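Local coordinates for protein fimbrin (Schizosaccharomyces pombe, PDB 1RT8) that binds and crosslinks actin filaments through two tandem pairs of calponin-homology domains and supports cell polarity, cytokinesis, mating and spore formation, at residues A[306-311]-A[377-383]; A[42-48]-A[115-121]; A[413-418]-A[430-434]; A[52-56]-A[68-73]. All blocks are in the same frame, centred on the assembly; numbering follows the deposited sequence.

Contact 1: A[306-311]-A[377-383]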
# COMPACT_ATOMS: atom_id res chain seq x y z
N PHE A 306 -7.35 6.58 10.74
CA PHE A 306 -6.44 6.94 11.83
C PHE A 306 -7.08 7.67 13.01
O PHE A 306 -6.77 7.38 14.17
CB PHE A 306 -5.30 7.80 11.26
CG PHE A 306 -4.25 8.20 12.28
CD1 PHE A 306 -3.15 7.39 12.54
CD2 PHE A 306 -4.35 9.42 12.96
CE1 PHE A 306 -2.16 7.79 13.44
CE2 PHE A 306 -3.36 9.83 13.86
CZ PHE A 306 -2.27 9.01 14.10
N PHE A 307 -7.96 8.62 12.73
CA PHE A 307 -8.57 9.40 13.80
C PHE A 307 -9.72 8.74 14.55
O PHE A 307 -10.35 9.38 15.39
CB PHE A 307 -8.98 10.77 13.26
CG PHE A 307 -7.81 11.60 12.82
CD1 PHE A 307 -7.57 11.83 11.48
CD2 PHE A 307 -6.91 12.10 13.76
CE1 PHE A 307 -6.44 12.55 11.07
CE2 PHE A 307 -5.79 12.81 13.37
CZ PHE A 307 -5.55 13.03 12.02
N ASN A 308 -9.99 7.48 14.25
CA ASN A 308 -11.04 6.75 14.95
C ASN A 308 -10.57 5.35 15.37
O ASN A 308 -10.99 4.85 16.41
CB ASN A 308 -12.31 6.62 14.11
CG ASN A 308 -13.13 7.91 14.08
OD1 ASN A 308 -13.62 8.37 15.12
ND2 ASN A 308 -13.26 8.51 12.90
N ASN A 309 -9.69 4.75 14.58
CA ASN A 309 -9.22 3.40 14.87
C ASN A 309 -8.29 3.24 16.08
O ASN A 309 -7.99 2.11 16.47
CB ASN A 309 -8.52 2.81 13.64
CG ASN A 309 -9.42 2.73 12.42
OD1 ASN A 309 -10.65 2.84 12.51
ND2 ASN A 309 -8.82 2.53 11.25
N LEU A 310 -7.82 4.34 16.67
CA LEU A 310 -6.92 4.24 17.83
C LEU A 310 -7.62 4.62 19.14
O LEU A 310 -7.00 4.60 20.21
CB LEU A 310 -5.71 5.17 17.67
CG LEU A 310 -4.92 5.11 16.36
CD1 LEU A 310 -3.63 5.92 16.48
CD2 LEU A 310 -4.59 3.68 16.07
N ARG A 311 -8.90 4.96 19.04
CA ARG A 311 -9.65 5.38 20.22
C ARG A 311 -9.82 4.37 21.36
O ARG A 311 -9.89 4.77 22.52
CB ARG A 311 -11.03 5.90 19.81
CG ARG A 311 -10.97 7.15 18.94
CD ARG A 311 -12.37 7.73 18.77
NE ARG A 311 -12.39 8.86 17.85
CZ ARG A 311 -13.44 9.66 17.68
NH1 ARG A 311 -14.55 9.45 18.39
NH2 ARG A 311 -13.39 10.67 16.83
N GLY A 377 -10.52 11.00 20.26
CA GLY A 377 -10.06 11.30 18.91
C GLY A 377 -9.36 12.63 18.67
O GLY A 377 -9.45 13.18 17.57
N SER A 378 -8.68 13.17 19.68
CA SER A 378 -7.97 14.42 19.50
C SER A 378 -7.04 14.27 18.31
O SER A 378 -6.20 13.38 18.28
CB SER A 378 -7.14 14.76 20.75
OG SER A 378 -6.26 15.86 20.51
N ARG A 379 -7.20 15.14 17.32
CA ARG A 379 -6.36 15.05 16.14
C ARG A 379 -4.91 15.33 16.47
O ARG A 379 -4.03 14.52 16.22
CB ARG A 379 -6.83 16.02 15.07
CG ARG A 379 -7.98 15.49 14.26
CD ARG A 379 -8.48 16.51 13.26
NE ARG A 379 -9.11 15.81 12.15
CZ ARG A 379 -8.50 15.53 11.00
NH1 ARG A 379 -7.25 15.92 10.81
NH2 ARG A 379 -9.12 14.83 10.08
N THR A 380 -4.68 16.50 17.06
CA THR A 380 -3.35 16.94 17.41
C THR A 380 -2.65 16.06 18.43
O THR A 380 -1.46 15.79 18.31
CB THR A 380 -3.38 18.40 17.92
OG1 THR A 380 -3.76 19.27 16.84
CG2 THR A 380 -2.03 18.83 18.45
N LEU A 381 -3.39 15.61 19.44
CA LEU A 381 -2.77 14.78 20.46
C LEU A 381 -2.59 13.32 20.03
O LEU A 381 -1.68 12.64 20.51
CB LEU A 381 -3.54 14.90 21.78
CG LEU A 381 -3.67 16.36 22.27
CD1 LEU A 381 -4.41 16.40 23.61
CD2 LEU A 381 -2.29 17.00 22.40
N THR A 382 -3.45 12.83 19.13
CA THR A 382 -3.31 11.45 18.67
C THR A 382 -2.08 11.39 17.76
O THR A 382 -1.29 10.44 17.82
CB THR A 382 -4.55 10.96 17.90
OG1 THR A 382 -5.69 10.94 18.77
CG2 THR A 382 -4.33 9.54 17.36
N LEU A 383 -1.91 12.41 16.91
CA LEU A 383 -0.75 12.47 16.02
C LEU A 383 0.52 12.64 16.84
O LEU A 383 1.56 12.07 16.53
CB LEU A 383 -0.89 13.65 15.06
CG LEU A 383 -1.88 13.56 13.90
CD1 LEU A 383 -2.06 14.95 13.32
CD2 LEU A 383 -1.35 12.60 12.83
O HOH W 1 -10.98 12.74 15.45
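F307 buries more surface than any other residue here. Its ring lies against the start of helix 379-397: the guanidinium of R379 lies flat on one face in a cation-pi stack, with R379 CZ 4.0 Å from the ring centroid, and R379 CG adds a CH-pi contact over the ring. R379 NH2 is also salt-bridged to E284 of helix 282-296. At the ring edge F307 CE2 meets L383 CG at 4.0 Å. G377, in a Schellman motif with positive phi, passes close to R311, whose NE lies 3.5 Å from G377 CA and donates to F307 O; a CB on G377 would collide with R311 NH2. A water donates to G377 O and, weakly, to F307 O. Deeper in, T382 CG2 packs at 3.6 Å on F306 CE2 and at 3.8 Å on L310 CD1, while F306 and L383 both reach F290. Joining a short, weakly bonded helical turn to the start of a long helix is part of the all-helical calponin-homology fold, here fimbrin's third such domain.

Contact 2: A[42-48]-A[115-121]. With SO4 (sulfate ion), chain B.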
# COMPACT_ATOMS: atom_id res chain seq x y z
N PHE A 42 6.87 -21.94 -16.00
CA PHE A 42 7.69 -21.22 -15.01
C PHE A 42 8.13 -19.90 -15.65
O PHE A 42 8.29 -18.90 -14.96
CB PHE A 42 8.92 -22.07 -14.61
CG PHE A 42 9.76 -21.49 -13.45
CD1 PHE A 42 10.07 -22.29 -12.33
CD2 PHE A 42 10.23 -20.18 -13.49
CE1 PHE A 42 10.83 -21.76 -11.26
CE2 PHE A 42 11.00 -19.65 -12.41
CZ PHE A 42 11.30 -20.44 -11.30
N GLU A 43 8.31 -19.92 -16.97
CA GLU A 43 8.74 -18.74 -17.73
C GLU A 43 8.61 -17.44 -16.97
O GLU A 43 9.58 -16.71 -16.78
CB GLU A 43 7.93 -18.63 -19.02
CG GLU A 43 8.29 -19.65 -20.07
CD GLU A 43 9.69 -19.43 -20.60
OE1 GLU A 43 10.65 -19.62 -19.83
OE2 GLU A 43 9.81 -19.08 -21.80
N PHE A 44 7.39 -17.15 -16.55
CA PHE A 44 7.07 -15.93 -15.83
C PHE A 44 7.95 -15.63 -14.61
O PHE A 44 8.45 -14.52 -14.47
CB PHE A 44 5.61 -15.97 -15.38
CG PHE A 44 5.22 -14.81 -14.52
CD1 PHE A 44 5.17 -13.53 -15.05
CD2 PHE A 44 4.92 -15.00 -13.17
CE1 PHE A 44 4.82 -12.44 -14.26
CE2 PHE A 44 4.57 -13.92 -12.37
CZ PHE A 44 4.52 -12.64 -12.91
N PHE A 45 8.11 -16.61 -13.73
CA PHE A 45 8.89 -16.38 -12.52
C PHE A 45 10.36 -16.10 -12.80
O PHE A 45 11.01 -15.35 -12.06
CB PHE A 45 8.72 -17.56 -11.56
CG PHE A 45 7.29 -17.81 -11.18
CD1 PHE A 45 6.56 -18.82 -11.80
CD2 PHE A 45 6.66 -17.00 -10.24
CE1 PHE A 45 5.22 -19.02 -11.48
CE2 PHE A 45 5.32 -17.19 -9.93
CZ PHE A 45 4.60 -18.21 -10.55
N ASP A 46 10.89 -16.68 -13.88
CA ASP A 46 12.28 -16.43 -14.24
C ASP A 46 12.35 -15.02 -14.79
O ASP A 46 13.34 -14.31 -14.59
CB ASP A 46 12.75 -17.41 -15.31
CG ASP A 46 13.00 -18.80 -14.76
OD1 ASP A 46 13.75 -18.91 -13.76
OD2 ASP A 46 12.46 -19.77 -15.32
N GLN A 47 11.30 -14.62 -15.50
CA GLN A 47 11.23 -13.29 -16.07
C GLN A 47 11.06 -12.22 -14.99
O GLN A 47 11.24 -11.03 -15.26
CB GLN A 47 10.06 -13.20 -17.06
CG GLN A 47 10.25 -13.99 -18.34
CD GLN A 47 11.48 -13.54 -19.10
OE1 GLN A 47 11.70 -12.35 -19.29
NE2 GLN A 47 12.29 -14.50 -19.54
N CYS A 48 10.71 -12.64 -13.78
CA CYS A 48 10.51 -11.70 -12.67
C CYS A 48 11.76 -11.46 -11.83
O CYS A 48 11.78 -10.55 -11.00
CB CYS A 48 9.38 -12.18 -11.77
SG CYS A 48 7.72 -11.87 -12.43
N GLY A 115 13.34 -16.57 -7.98
CA GLY A 115 12.11 -16.97 -8.64
C GLY A 115 11.14 -17.76 -7.77
O GLY A 115 10.42 -18.62 -8.29
N ARG A 116 11.11 -17.50 -6.47
CA ARG A 116 10.19 -18.20 -5.57
C ARG A 116 8.79 -18.00 -6.15
O ARG A 116 8.30 -16.88 -6.21
CB ARG A 116 10.24 -17.62 -4.16
CG ARG A 116 11.62 -17.63 -3.51
CD ARG A 116 12.09 -19.03 -3.17
NE ARG A 116 12.53 -19.09 -1.78
CZ ARG A 116 11.76 -19.47 -0.76
NH1 ARG A 116 10.51 -19.85 -0.97
NH2 ARG A 116 12.24 -19.43 0.48
N GLU A 117 8.16 -19.09 -6.57
CA GLU A 117 6.84 -19.02 -7.19
C GLU A 117 5.69 -18.54 -6.33
O GLU A 117 4.95 -17.65 -6.75
CB GLU A 117 6.49 -20.38 -7.80
CG GLU A 117 7.43 -20.76 -8.93
CD GLU A 117 6.95 -21.96 -9.71
OE1 GLU A 117 7.60 -22.30 -10.72
OE2 GLU A 117 5.93 -22.56 -9.31
N HIS A 118 5.52 -19.10 -5.14
CA HIS A 118 4.43 -18.69 -4.25
C HIS A 118 4.61 -17.26 -3.77
O HIS A 118 3.67 -16.47 -3.77
CB HIS A 118 4.33 -19.64 -3.05
CG HIS A 118 3.73 -20.97 -3.38
ND1 HIS A 118 2.40 -21.12 -3.70
CD2 HIS A 118 4.29 -22.20 -3.49
CE1 HIS A 118 2.16 -22.39 -3.98
NE2 HIS A 118 3.29 -23.06 -3.86
N LEU A 119 5.83 -16.93 -3.37
CA LEU A 119 6.13 -15.58 -2.90
C LEU A 119 5.91 -14.56 -4.01
O LEU A 119 5.24 -13.55 -3.81
CB LEU A 119 7.57 -15.53 -2.38
CG LEU A 119 7.79 -16.26 -1.05
CD1 LEU A 119 9.26 -16.51 -0.81
CD2 LEU A 119 7.20 -15.43 0.07
N ILE A 120 6.46 -14.83 -5.19
CA ILE A 120 6.29 -13.91 -6.32
C ILE A 120 4.81 -13.75 -6.72
O ILE A 120 4.32 -12.63 -6.86
CB ILE A 120 7.10 -14.39 -7.54
CG1 ILE A 120 8.58 -14.03 -7.35
CG2 ILE A 120 6.54 -13.76 -8.83
CD1 ILE A 120 9.48 -14.52 -8.47
N LEU A 121 4.12 -14.87 -6.90
CA LEU A 121 2.71 -14.79 -7.29
C LEU A 121 1.91 -14.13 -6.16
O LEU A 121 0.92 -13.43 -6.42
CB LEU A 121 2.15 -16.19 -7.59
CG LEU A 121 0.95 -16.21 -8.54
CD1 LEU A 121 1.29 -15.48 -9.84
CD2 LEU A 121 0.53 -17.65 -8.84
S SO4 B . 8.27 -21.59 -3.77
O1 SO4 B . 8.41 -22.01 -5.33
O2 SO4 B . 7.77 -20.23 -3.78
O3 SO4 B . 7.48 -22.43 -3.16
O4 SO4 B . 9.64 -21.59 -3.32
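In the first calponin-homology domain, the short helix 43-47 packs against the beginning of the long helix 117-131, their local axes 10.5 Å apart and inclined at 73°. G115 comes first, ending the preceding helix in a Schellman motif. Its CA is the closest to F45 CA, at 5.1 Å, and its O lies 3.6 Å from F42 CZ; a CB here would be tight against that same ring atom. R116, the N-cap residue, points away from helix 43-47. Its NH1 weakly hydrogen-bonds a sulfate ion, probably from the crystallisation liquor, which also accepts from E117 N and H118 N at the exposed helix start. E117 then turns its side chain along the aromatic residues: CG sits over the face of the F45 ring, 3.7 Å from the centroid in a CH-pi contact, and OE1 comes within 2.9 Å of F42 CD1. I120 faces helix 43-47 directly and fills the space between three side chains, F44, F45 and C48, with its CD1 4.0 Å from C48 CB. L121 follows on the flank that also meets F17 of helix 11-25, the helix on which F44 rests through I18 and I21. F45 thus has E117 over one face and I120 and L121 along its edge, and the tightest apolar approach is F45 CD2 to I120 CG2, 3.5 Å.

Contact 3: A[413-418]-A[430-434]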
# COMPACT_ATOMS: atom_id res chain seq x y z
N MET A 413 20.65 14.74 13.85
CA MET A 413 20.22 14.22 12.54
C MET A 413 20.46 15.25 11.43
O MET A 413 20.93 14.90 10.34
CB MET A 413 18.75 13.80 12.59
CG MET A 413 18.50 12.62 13.51
SD MET A 413 16.76 12.14 13.59
CE MET A 413 16.56 11.25 12.07
N VAL A 414 20.12 16.51 11.70
CA VAL A 414 20.33 17.58 10.72
C VAL A 414 21.82 17.69 10.40
O VAL A 414 22.20 17.87 9.24
CB VAL A 414 19.84 18.96 11.27
CG1 VAL A 414 20.15 20.07 10.26
CG2 VAL A 414 18.33 18.91 11.54
N ALA A 415 22.66 17.58 11.42
CA ALA A 415 24.11 17.65 11.26
C ALA A 415 24.63 16.47 10.42
O ALA A 415 25.54 16.64 9.60
CB ALA A 415 24.80 17.66 12.63
N TRP A 416 24.05 15.29 10.64
CA TRP A 416 24.44 14.10 9.88
C TRP A 416 24.05 14.31 8.43
O TRP A 416 24.83 14.03 7.51
CB TRP A 416 23.73 12.85 10.39
CG TRP A 416 24.07 11.62 9.61
CD1 TRP A 416 25.14 10.79 9.81
CD2 TRP A 416 23.34 11.07 8.50
NE1 TRP A 416 25.12 9.76 8.90
CE2 TRP A 416 24.02 9.91 8.09
CE3 TRP A 416 22.18 11.45 7.82
CZ2 TRP A 416 23.58 9.11 7.02
CZ3 TRP A 416 21.73 10.65 6.76
CH2 TRP A 416 22.43 9.50 6.37
N ALA A 417 22.82 14.78 8.22
CA ALA A 417 22.32 15.01 6.87
C ALA A 417 23.15 16.04 6.12
O ALA A 417 23.43 15.87 4.93
CB ALA A 417 20.85 15.44 6.93
N ASN A 418 23.55 17.11 6.81
CA ASN A 418 24.36 18.15 6.18
C ASN A 418 25.76 17.62 5.80
O ASN A 418 26.27 17.95 4.73
CB ASN A 418 24.50 19.37 7.10
CG ASN A 418 23.33 20.33 6.97
OD1 ASN A 418 22.80 20.54 5.88
ND2 ASN A 418 22.92 20.92 8.09
N ILE A 430 21.22 22.75 5.17
CA ILE A 430 19.98 23.17 5.80
C ILE A 430 20.16 23.61 7.24
O ILE A 430 21.11 23.22 7.92
CB ILE A 430 18.92 22.05 5.75
CG1 ILE A 430 19.38 20.83 6.56
CG2 ILE A 430 18.65 21.65 4.30
CD1 ILE A 430 18.29 19.78 6.72
N ARG A 431 19.24 24.45 7.69
CA ARG A 431 19.26 24.96 9.05
C ARG A 431 18.63 23.94 9.97
O ARG A 431 19.12 23.69 11.08
CB ARG A 431 18.48 26.28 9.11
CG ARG A 431 18.46 26.92 10.47
CD ARG A 431 17.83 28.31 10.41
NE ARG A 431 17.93 29.00 11.69
CZ ARG A 431 19.08 29.26 12.31
NH1 ARG A 431 20.23 28.88 11.78
NH2 ARG A 431 19.07 29.89 13.48
N SER A 432 17.54 23.34 9.50
CA SER A 432 16.80 22.33 10.26
C SER A 432 15.84 21.63 9.31
O SER A 432 15.69 22.04 8.17
CB SER A 432 16.00 23.00 11.37
OG SER A 432 14.92 23.72 10.80
N PHE A 433 15.15 20.61 9.80
CA PHE A 433 14.21 19.88 8.96
C PHE A 433 12.95 20.71 8.66
O PHE A 433 11.99 20.20 8.10
CB PHE A 433 13.84 18.55 9.62
CG PHE A 433 14.98 17.56 9.66
CD1 PHE A 433 15.13 16.70 10.74
CD2 PHE A 433 15.90 17.50 8.61
CE1 PHE A 433 16.18 15.79 10.78
CE2 PHE A 433 16.95 16.58 8.65
CZ PHE A 433 17.09 15.73 9.74
N ARG A 434 12.98 21.98 9.03
CA ARG A 434 11.86 22.89 8.78
C ARG A 434 12.29 23.95 7.77
O ARG A 434 11.52 24.83 7.41
CB ARG A 434 11.43 23.59 10.07
CG ARG A 434 10.83 22.67 11.11
CD ARG A 434 10.57 23.40 12.43
NE ARG A 434 11.50 22.97 13.48
CZ ARG A 434 12.78 23.34 13.55
NH1 ARG A 434 13.28 24.16 12.63
NH2 ARG A 434 13.55 22.87 14.51
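Two hydrogen bonds made by one side chain fasten the loop 430-434 to helix 410-421 in the fourth calponin-homology domain. The carboxamide of N418 matches the backbone of I430 at both ends: I430 N donates to N418 OD1 at 2.8 Å, and N418 ND2 donates to I430 O at 2.9 Å. Both bonds are nearly straight, so the asparagine satisfies the amide and the carbonyl of a residue that lies in no regular helix or strand. The chain on the N-terminal side of the loop is held as well, since Q429 NE2 reaches N418 O. Farther along, the geometry fits an ST turn, S432 OG accepting from R434 N, although the position of R434 N is less certain.

Around this polar pairing the packing is apolar. V414, one turn before N418 on the helix, approaches the loop at several points, with CG1 3.9 Å from both I430 CG1 and R431 O. The F433 ring is pressed against the helix, its edge toward M413 and A417; M413 CB stands 3.7 Å from F433 CE1. F433 also touches I507 of helix 500-511, and I430 touches F443 of helix 442-451, so the side chains of I430 and F433 are buried among these two helices and helix 410-421. Over the face of the F433 ring, V414 CG2 sits 3.7 Å from the centroid, only 5° off the ring normal, in a CH-pi contact.

Contact 4: A[52-56]-A[68-73]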
# COMPACT_ATOMS: atom_id res chain seq x y z
N LEU A 52 12.34 -5.85 -13.04
CA LEU A 52 11.74 -4.90 -13.98
C LEU A 52 10.23 -5.07 -14.16
O LEU A 52 9.47 -4.10 -14.06
CB LEU A 52 12.45 -4.99 -15.34
CG LEU A 52 13.89 -4.46 -15.30
CD1 LEU A 52 14.58 -4.71 -16.64
CD2 LEU A 52 13.89 -2.99 -14.97
N ILE A 53 9.79 -6.29 -14.42
CA ILE A 53 8.37 -6.58 -14.60
C ILE A 53 7.58 -6.16 -13.37
O ILE A 53 6.53 -5.52 -13.49
CB ILE A 53 8.14 -8.07 -14.85
CG1 ILE A 53 8.68 -8.45 -16.23
CG2 ILE A 53 6.66 -8.40 -14.73
CD1 ILE A 53 8.52 -9.91 -16.58
N LEU A 54 8.07 -6.53 -12.19
CA LEU A 54 7.38 -6.17 -10.95
C LEU A 54 7.33 -4.67 -10.74
O LEU A 54 6.30 -4.14 -10.32
CB LEU A 54 8.05 -6.85 -9.75
CG LEU A 54 7.82 -8.36 -9.74
CD1 LEU A 54 8.64 -9.02 -8.63
CD2 LEU A 54 6.33 -8.64 -9.57
N SER A 55 8.43 -3.98 -11.03
CA SER A 55 8.48 -2.52 -10.88
C SER A 55 7.44 -1.89 -11.80
O SER A 55 6.78 -0.91 -11.43
CB SER A 55 9.88 -1.98 -11.24
OG SER A 55 10.83 -2.33 -10.25
N LYS A 56 7.32 -2.44 -13.01
CA LYS A 56 6.34 -1.95 -13.98
C LYS A 56 4.92 -2.19 -13.46
O LYS A 56 4.05 -1.33 -13.56
CB LYS A 56 6.53 -2.65 -15.33
CG LYS A 56 7.82 -2.30 -16.06
CD LYS A 56 7.78 -0.90 -16.63
CE LYS A 56 9.00 -0.61 -17.52
NZ LYS A 56 8.85 0.70 -18.21
N GLU A 68 11.45 5.06 -12.61
CA GLU A 68 12.15 3.99 -13.31
C GLU A 68 13.59 4.27 -13.71
O GLU A 68 14.34 3.35 -14.05
CB GLU A 68 11.32 3.55 -14.52
CG GLU A 68 9.87 3.30 -14.15
CD GLU A 68 9.12 2.55 -15.24
OE1 GLU A 68 9.57 2.57 -16.40
OE2 GLU A 68 8.06 1.94 -14.92
N ARG A 69 14.01 5.53 -13.67
CA ARG A 69 15.39 5.82 -14.03
C ARG A 69 16.39 5.29 -12.99
O ARG A 69 17.60 5.39 -13.20
CB ARG A 69 15.58 7.32 -14.21
CG ARG A 69 14.78 7.89 -15.37
CD ARG A 69 14.85 9.39 -15.35
NE ARG A 69 14.45 9.92 -14.05
CZ ARG A 69 14.58 11.19 -13.69
NH1 ARG A 69 15.09 12.06 -14.55
NH2 ARG A 69 14.19 11.59 -12.49
N VAL A 70 15.90 4.75 -11.87
CA VAL A 70 16.80 4.19 -10.85
C VAL A 70 17.04 2.70 -11.10
O VAL A 70 17.96 2.10 -10.53
CB VAL A 70 16.22 4.31 -9.40
CG1 VAL A 70 15.86 5.76 -9.07
CG2 VAL A 70 15.01 3.40 -9.23
N LEU A 71 16.22 2.10 -11.96
CA LEU A 71 16.34 0.69 -12.26
C LEU A 71 17.41 0.37 -13.29
O LEU A 71 17.60 1.12 -14.25
CB LEU A 71 15.00 0.15 -12.77
CG LEU A 71 13.79 0.29 -11.85
CD1 LEU A 71 12.52 -0.02 -12.62
CD2 LEU A 71 13.96 -0.65 -10.66
N ASN A 72 18.10 -0.75 -13.09
CA ASN A 72 19.11 -1.20 -14.04
C ASN A 72 18.27 -1.80 -15.15
O ASN A 72 17.43 -2.67 -14.89
CB ASN A 72 19.99 -2.27 -13.40
CG ASN A 72 20.75 -1.75 -12.21
OD1 ASN A 72 21.41 -0.72 -12.30
ND2 ASN A 72 20.67 -2.45 -11.09
N LYS A 73 18.48 -1.36 -16.39
CA LYS A 73 17.65 -1.83 -17.49
C LYS A 73 18.23 -2.71 -18.59
O LYS A 73 18.00 -2.43 -19.77
CB LYS A 73 16.95 -0.62 -18.13
CG LYS A 73 16.08 0.15 -17.16
CD LYS A 73 15.53 1.42 -17.78
CE LYS A 73 14.68 2.18 -16.79
NZ LYS A 73 14.16 3.47 -17.35
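The ionic part of this contact is a salt bridge, K56 NZ to E68 OE1 at 2.7 Å, between helix 52-61 and the 3-10 turn 68-70. The lysine ammonium also pairs with the neighbouring D28 and D30, so it meets three acidic groups, while E68 OE2 takes a hydrogen bond from N59 on the same helix as K56. The apolar part lies nearer the start of the helix. L52 CD2 packs 4.0 Å from L71 CB, and the aliphatic chain of K73 skirts the same leucine. Two van der Waals approaches involve polar atoms: L52 CD2 lies 3.6 Å from the backbone N72 O, and L71 CD2 lies 3.6 Å from S55 OG, whose hydroxyl is bonded to G51 O. Hydrogen bonds from N72 to E87, K84 and N88 tie the loop on to helix 82-99, which S55 and L71 also touch. A connecting loop laid back over the helix it follows, and anchored to the next helix, is part of the helical scaffold of fimbrin's first calponin-homology domain.

How the contacts relate
From the N terminus, contact 2 opens first, with helix 43-47. Contact 4 is nested inside the long loop that contact 2 closes, folding the segment after helix 52-61 back on that helix. The two touch, with Q47 O 3.2 Å from I53 CD1, and both lie within the first calponin-homology domain in actin-binding region 1. Contacts 1 and 3 follow in series in actin-binding region 2. Contact 1 closes a 65-residue excursion in the third domain, and contact 3 a short one in the fourth. Their helices 379-397 and 410-421 are consecutive, and M413 touches helix 379-397. Contacts 1 and 2 occupy opposite sides of the chain's centre, their centres about 41 Å apart.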